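Telomerase reverse transcriptase (Takifugu rubripes, PDB 4LMO) adds telomeric repeats to chromosome ends by copying a template within the telomerase RNA, the chain here being its RNA-binding domain. Local coordinates at residues F23-K28 with R81-C86; P74-L79 with G202-W207. All coordinates share one frame; numbering follows the deposited sequence.

Contact 1: F23-K28 with R81-C86; sequences FLLNRK and RQHRRC
The short 3-10 turn bearing Leu25 and Asn26 clasps His83, near the C-terminal end of helix 73-85, in the telomerase RNA-binding domain. Phe23, just before the turn, completes the grip. The His83 imidazole is the centre of the contact. Its CG lies anti to the backbone N (chi1 158°), which sends the ring out to the turn. Leu25 covers one face: its CB sits 3.5 Å from the centroid of the His83 ring, a CH-pi contact. At the edge, His83 NE2 donates a hydrogen bond of 2.7 Å to Asn26 OD1. The bond is bent, 138° at the hydrogen, and the donor stands above the Asn26 carbonyl plane. Phe23 approaches with its ring edge, CE2 lying 3.7 Å from His83 CE1, with the two rings oblique to each other. Both imidazole nitrogens have partners, since ND1 is hydrogen-bonded to Tyr88 OH. Asn26 ND2 is bonded to Met20 O, which probably helps hold the amide in this orientation. An alanine at His83 would probably leave Asn26 OD1 and Tyr88 OH without this mate and open a gap beside Leu25 and Phe23. Helix 191-220 packs against the turn through Leu216 on Phe23 and through Trp207 and Phe212 on Leu25. Helix 119-133 reaches His83 through Val133.

Contact 2: P74-L79 with G202-W207; sequences PLFSQL and GQFLAW
Phe76 and Phe204 meet where helix 73-85 faces helix 191-220. Their CA atoms are 11.2 Å apart, and the two side chains together span the distance. The Phe76 ring leads with its outer edge. Its CZ comes within 4.1 Å of Phe204 CD1, and CD1 lies near the plane of the Phe76 ring. Phe76 CE1 joins in, 4.1 Å from Phe204 CE1. The ring planes are turned 88° against each other and the centroids are 6.0 Å apart. Seen from the Phe204 ring, the approach of Phe76 CZ is oblique. The two side chains reach this meeting by different torsions. In Phe204, CG is anti to the backbone N (chi1 170°), and the CB bond already points toward the other helix. Phe76 instead has CG anti to the carbonyl carbon (chi1 -77°), and this turn carries its ring across. The touch is apolar, with no hydrogen bond between the segments.

Leu79 and Trp207 lie three residues further along their helices. The CB bonds of both point toward the opposite segment, but Leu79 CD1 stays 4.7 Å from Trp207 CZ3, short of direct contact. Neighbouring parts of the chain add to this core. Leu43 and Ile44 of helix 40-48 touch Phe76, as does Leu138 of helix 136-139. Trp180 packs edge-to-face with Phe204, while Val47 of helix 40-48 meets Trp207. The arrangement is a buried, aromatic-rich helix-to-helix core in the mainly helical telomerase RNA-binding domain. It joins helix 73-85 to the long helix 191-220, with helix 40-48 touching both.

How the contacts relate
The centres of contact 1 and contact 2 are about 13 Å apart, and both use helix 73-85. Residues 74-79 of this helix serve contact 2, while the segment 81-86, at its C-terminal end, serves contact 1. Along the chain the segments alternate: 23-28, 74-79, 81-86, then 202-207. The contacts also touch directly. Leu25 CD1 lies 4.0 Å from Leu79 CD2, and Leu24 CD2 lies 3.5 Å from Trp207 NE1. The two contacts thus adjoin, and helix 73-85 ties the N-terminal loop to helix 191-220. That loop follows helix 6-15, which carries the RNA-binding TFLY motif, so the pair joins the region after this motif to the rest of the domain.

Contact 1: F23-K28 with R81-C86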
loop_
_atom_site.group_PDB
_atom_site.type_symbol
_atom_site.label_atom_id
_atom_site.label_comp_id
_atom_site.label_asym_id
_atom_site.label_seq_id
_atom_site.Cartn_x
_atom_site.Cartn_y
_atom_site.Cartn_z
ATOM N N PHE A 23 -2.432 -8.501 -2.468
ATOM C CA PHE A 23 -1.861 -7.363 -1.744
ATOM C C PHE A 23 -0.909 -7.837 -0.648
ATOM O O PHE A 23 -1.191 -8.817 0.047
ATOM C CB PHE A 23 -2.977 -6.491 -1.152
ATOM C CG PHE A 23 -2.486 -5.360 -0.290
ATOM C CD1 PHE A 23 -1.743 -4.318 -0.835
ATOM C CD2 PHE A 23 -2.784 -5.326 1.066
ATOM C CE1 PHE A 23 -1.298 -3.273 -0.040
ATOM C CE2 PHE A 23 -2.347 -4.280 1.865
ATOM C CZ PHE A 23 -1.600 -3.253 1.312
ATOM N N LEU A 24 0.207 -7.123 -0.501
ATOM C CA LEU A 24 1.279 -7.470 0.440
ATOM C C LEU A 24 0.824 -8.015 1.803
ATOM O O LEU A 24 1.283 -9.074 2.235
ATOM C CB LEU A 24 2.228 -6.278 0.631
ATOM C CG LEU A 24 3.321 -6.343 1.708
ATOM C CD1 LEU A 24 4.258 -7.532 1.530
ATOM C CD2 LEU A 24 4.106 -5.037 1.735
ATOM N N LEU A 25 -0.069 -7.290 2.470
ATOM C CA LEU A 25 -0.486 -7.645 3.828
ATOM C C LEU A 25 -1.441 -8.844 3.888
ATOM O O LEU A 25 -1.738 -9.350 4.970
ATOM C CB LEU A 25 -1.083 -6.430 4.550
ATOM C CG LEU A 25 -0.210 -5.195 4.803
ATOM C CD1 LEU A 25 -0.987 -4.159 5.603
ATOM C CD2 LEU A 25 1.088 -5.556 5.515
ATOM N N ASN A 26 -1.914 -9.290 2.726
ATOM C CA ASN A 26 -2.747 -10.487 2.632
ATOM C C ASN A 26 -1.940 -11.731 2.275
ATOM O O ASN A 26 -2.483 -12.837 2.228
ATOM C CB ASN A 26 -3.880 -10.283 1.620
ATOM C CG ASN A 26 -4.976 -9.372 2.141
ATOM O OD1 ASN A 26 -5.137 -9.198 3.349
ATOM N ND2 ASN A 26 -5.740 -8.789 1.229
ATOM N N ARG A 27 -0.647 -11.545 2.021
ATOM C CA ARG A 27 0.240 -12.657 1.695
ATOM C C ARG A 27 0.627 -13.442 2.939
ATOM O O ARG A 27 0.687 -12.895 4.043
ATOM C CB ARG A 27 1.489 -12.170 0.957
ATOM C CG ARG A 27 1.279 -11.975 -0.535
ATOM C CD ARG A 27 2.378 -11.132 -1.156
ATOM N NE ARG A 27 3.631 -11.866 -1.339
ATOM C CZ ARG A 27 4.762 -11.318 -1.778
ATOM N NH1 ARG A 27 4.809 -10.023 -2.082
ATOM N NH2 ARG A 27 5.850 -12.065 -1.914
ATOM N N LYS A 28 0.877 -14.732 2.748
ATOM C CA LYS A 28 1.255 -15.619 3.838
ATOM C C LYS A 28 2.760 -15.870 3.847
ATOM O O LYS A 28 3.400 -15.879 2.794
ATOM C CB LYS A 28 0.491 -16.943 3.734
ATOM C CG LYS A 28 -1.004 -16.811 3.998
ATOM C CD LYS A 28 -1.676 -18.169 4.100
ATOM C CE LYS A 28 -3.048 -18.050 4.750
ATOM N NZ LYS A 28 -3.717 -19.372 4.891
ATOM N N ARG A 81 -3.999 -5.993 12.397
ATOM C CA ARG A 81 -5.348 -6.271 12.881
ATOM C C ARG A 81 -6.350 -5.304 12.253
ATOM O O ARG A 81 -7.457 -5.701 11.870
ATOM C CB ARG A 81 -5.378 -6.150 14.402
ATOM C CG ARG A 81 -6.266 -7.154 15.118
ATOM C CD ARG A 81 -5.628 -7.551 16.443
ATOM N NE ARG A 81 -5.141 -6.381 17.176
ATOM C CZ ARG A 81 -4.004 -6.334 17.869
ATOM N NH1 ARG A 81 -3.205 -7.394 17.936
ATOM N NH2 ARG A 81 -3.660 -5.215 18.491
ATOM N N GLN A 82 -5.947 -4.039 12.143
ATOM C CA GLN A 82 -6.770 -3.007 11.520
ATOM C C GLN A 82 -6.874 -3.208 10.009
ATOM O O GLN A 82 -7.882 -2.845 9.400
ATOM C CB GLN A 82 -6.230 -1.612 11.847
ATOM C CG GLN A 82 -6.411 -1.202 13.303
ATOM C CD GLN A 82 -5.909 0.201 13.601
ATOM O OE1 GLN A 82 -5.839 1.054 12.717
ATOM N NE2 GLN A 82 -5.562 0.447 14.858
ATOM N N HIS A 83 -5.832 -3.788 9.416
ATOM C CA HIS A 83 -5.843 -4.159 8.002
ATOM C C HIS A 83 -6.812 -5.275 7.720
ATOM O O HIS A 83 -7.518 -5.253 6.709
ATOM C CB HIS A 83 -4.447 -4.553 7.527
ATOM C CG HIS A 83 -4.454 -5.416 6.286
ATOM N ND1 HIS A 83 -4.844 -4.952 5.084
ATOM C CD2 HIS A 83 -4.126 -6.758 6.102
ATOM C CE1 HIS A 83 -4.761 -5.940 4.175
ATOM N NE2 HIS A 83 -4.321 -7.045 4.798
ATOM N N ARG A 84 -6.852 -6.264 8.610
ATOM C CA ARG A 84 -7.723 -7.425 8.436
ATOM C C ARG A 84 -9.194 -7.095 8.678
ATOM O O ARG A 84 -10.080 -7.806 8.202
ATOM C CB ARG A 84 -7.263 -8.588 9.319
ATOM C CG ARG A 84 -5.935 -9.184 8.882
ATOM C CD ARG A 84 -5.571 -10.434 9.663
ATOM N NE ARG A 84 -4.265 -10.938 9.236
ATOM C CZ ARG A 84 -3.145 -10.862 9.952
ATOM N NH1 ARG A 84 -3.149 -10.320 11.166
ATOM N NH2 ARG A 84 -2.018 -11.347 9.452
ATOM N N ARG A 85 -9.439 -6.010 9.409
ATOM C CA ARG A 85 -10.793 -5.526 9.686
ATOM C C ARG A 85 -11.226 -4.407 8.732
ATOM O O ARG A 85 -12.396 -4.018 8.716
ATOM C CB ARG A 85 -10.910 -5.050 11.139
ATOM C CG ARG A 85 -10.923 -6.168 12.172
ATOM C CD ARG A 85 -11.414 -5.678 13.529
ATOM N NE ARG A 85 -10.346 -5.102 14.349
ATOM C CZ ARG A 85 -10.064 -3.801 14.431
ATOM N NH1 ARG A 85 -10.763 -2.907 13.738
ATOM N NH2 ARG A 85 -9.073 -3.391 15.211
ATOM N N CYS A 86 -10.281 -3.897 7.943
ATOM C CA CYS A 86 -10.542 -2.802 7.006
ATOM C C CYS A 86 -11.494 -3.224 5.882
ATOM O O CYS A 86 -11.287 -4.263 5.252
ATOM C CB CYS A 86 -9.230 -2.275 6.424
ATOM S SG CYS A 86 -9.383 -0.725 5.510
#

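Contact 2: P74-L79 with G202-W207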
loop_
_atom_site.group_PDB
_atom_site.type_symbol
_atom_site.label_atom_id
_atom_site.label_comp_id
_atom_site.label_asym_id
_atom_site.label_seq_id
_atom_site.Cartn_x
_atom_site.Cartn_y
_atom_site.Cartn_z
ATOM N N PRO A 74 3.726 -4.708 19.307
ATOM C CA PRO A 74 2.305 -4.454 19.573
ATOM C C PRO A 74 1.659 -3.482 18.585
ATOM O O PRO A 74 0.506 -3.683 18.194
ATOM C CB PRO A 74 2.315 -3.848 20.982
ATOM C CG PRO A 74 3.544 -4.402 21.614
ATOM C CD PRO A 74 4.550 -4.431 20.501
ATOM N N LEU A 75 2.400 -2.449 18.190
ATOM C CA LEU A 75 1.905 -1.442 17.254
ATOM C C LEU A 75 1.702 -1.988 15.852
ATOM O O LEU A 75 0.726 -1.647 15.179
ATOM C CB LEU A 75 2.852 -0.245 17.200
ATOM C CG LEU A 75 2.622 0.859 18.228
ATOM C CD1 LEU A 75 3.655 1.964 18.058
ATOM C CD2 LEU A 75 1.209 1.403 18.102
ATOM N N PHE A 76 2.634 -2.829 15.414
ATOM C CA PHE A 76 2.565 -3.411 14.082
ATOM C C PHE A 76 1.580 -4.579 14.033
ATOM O O PHE A 76 0.986 -4.850 12.986
ATOM C CB PHE A 76 3.958 -3.801 13.584
ATOM C CG PHE A 76 4.777 -2.628 13.106
ATOM C CD1 PHE A 76 4.774 -2.262 11.763
ATOM C CD2 PHE A 76 5.542 -1.881 13.999
ATOM C CE1 PHE A 76 5.520 -1.180 11.319
ATOM C CE2 PHE A 76 6.291 -0.796 13.559
ATOM C CZ PHE A 76 6.281 -0.447 12.218
ATOM N N SER A 77 1.399 -5.251 15.171
ATOM C CA SER A 77 0.338 -6.242 15.330
ATOM C C SER A 77 -1.017 -5.555 15.202
ATOM O O SER A 77 -1.929 -6.082 14.562
ATOM C CB SER A 77 0.436 -6.936 16.690
ATOM O OG SER A 77 1.679 -7.595 16.840
ATOM N N GLN A 78 -1.125 -4.375 15.811
ATOM C CA GLN A 78 -2.318 -3.537 15.732
ATOM C C GLN A 78 -2.613 -3.139 14.286
ATOM O O GLN A 78 -3.757 -3.229 13.835
ATOM C CB GLN A 78 -2.141 -2.291 16.604
ATOM C CG GLN A 78 -3.402 -1.463 16.801
ATOM C CD GLN A 78 -3.132 -0.115 17.449
ATOM O OE1 GLN A 78 -3.902 0.832 17.278
ATOM N NE2 GLN A 78 -2.034 -0.018 18.197
ATOM N N LEU A 79 -1.570 -2.711 13.572
ATOM C CA LEU A 79 -1.664 -2.337 12.160
ATOM C C LEU A 79 -2.246 -3.471 11.316
ATOM O O LEU A 79 -3.148 -3.251 10.508
ATOM C CB LEU A 79 -0.284 -1.922 11.625
ATOM C CG LEU A 79 -0.140 -1.331 10.215
ATOM C CD1 LEU A 79 1.149 -0.526 10.101
ATOM C CD2 LEU A 79 -0.190 -2.405 9.135
ATOM N N GLY A 202 12.748 6.649 8.046
ATOM C CA GLY A 202 12.885 6.632 6.596
ATOM C C GLY A 202 12.357 5.331 6.023
ATOM O O GLY A 202 11.492 5.342 5.146
ATOM N N GLN A 203 12.863 4.210 6.536
ATOM C CA GLN A 203 12.420 2.881 6.112
ATOM C C GLN A 203 10.902 2.723 6.174
ATOM O O GLN A 203 10.293 2.187 5.249
ATOM C CB GLN A 203 13.056 1.797 6.978
ATOM C CG GLN A 203 14.489 1.439 6.631
ATOM C CD GLN A 203 15.075 0.455 7.628
ATOM O OE1 GLN A 203 15.208 0.760 8.815
ATOM N NE2 GLN A 203 15.419 -0.734 7.151
ATOM N N PHE A 204 10.304 3.187 7.269
ATOM C CA PHE A 204 8.869 3.038 7.485
ATOM C C PHE A 204 8.057 3.929 6.545
ATOM O O PHE A 204 7.155 3.450 5.860
ATOM C CB PHE A 204 8.505 3.303 8.952
ATOM C CG PHE A 204 7.023 3.412 9.204
ATOM C CD1 PHE A 204 6.212 2.280 9.193
ATOM C CD2 PHE A 204 6.441 4.648 9.460
ATOM C CE1 PHE A 204 4.848 2.380 9.426
ATOM C CE2 PHE A 204 5.080 4.756 9.693
ATOM C CZ PHE A 204 4.280 3.621 9.677
ATOM N N LEU A 205 8.381 5.219 6.519
ATOM C CA LEU A 205 7.706 6.164 5.629
ATOM C C LEU A 205 7.856 5.771 4.157
ATOM O O LEU A 205 6.901 5.873 3.384
ATOM C CB LEU A 205 8.204 7.595 5.878
ATOM C CG LEU A 205 7.359 8.533 6.760
ATOM C CD1 LEU A 205 6.768 7.854 7.986
ATOM C CD2 LEU A 205 8.150 9.768 7.171
ATOM N N ALA A 206 9.046 5.303 3.782
ATOM C CA ALA A 206 9.305 4.855 2.414
ATOM C C ALA A 206 8.551 3.571 2.090
ATOM O O ALA A 206 8.040 3.420 0.977
ATOM C CB ALA A 206 10.796 4.682 2.166
ATOM N N TRP A 207 8.482 2.654 3.059
ATOM C CA TRP A 207 7.674 1.435 2.920
ATOM C C TRP A 207 6.227 1.781 2.759
ATOM O O TRP A 207 5.518 1.167 1.963
ATOM C CB TRP A 207 7.835 0.512 4.124
ATOM C CG TRP A 207 6.895 -0.675 4.083
ATOM C CD1 TRP A 207 7.061 -1.865 3.379
ATOM C CD2 TRP A 207 5.591 -0.816 4.763
ATOM N NE1 TRP A 207 5.992 -2.704 3.572
ATOM C CE2 TRP A 207 5.075 -2.137 4.390
ATOM C CE3 TRP A 207 4.833 -0.010 5.610
ATOM C CZ2 TRP A 207 3.856 -2.613 4.862
ATOM C CZ3 TRP A 207 3.604 -0.501 6.077
ATOM C CH2 TRP A 207 3.130 -1.770 5.710
#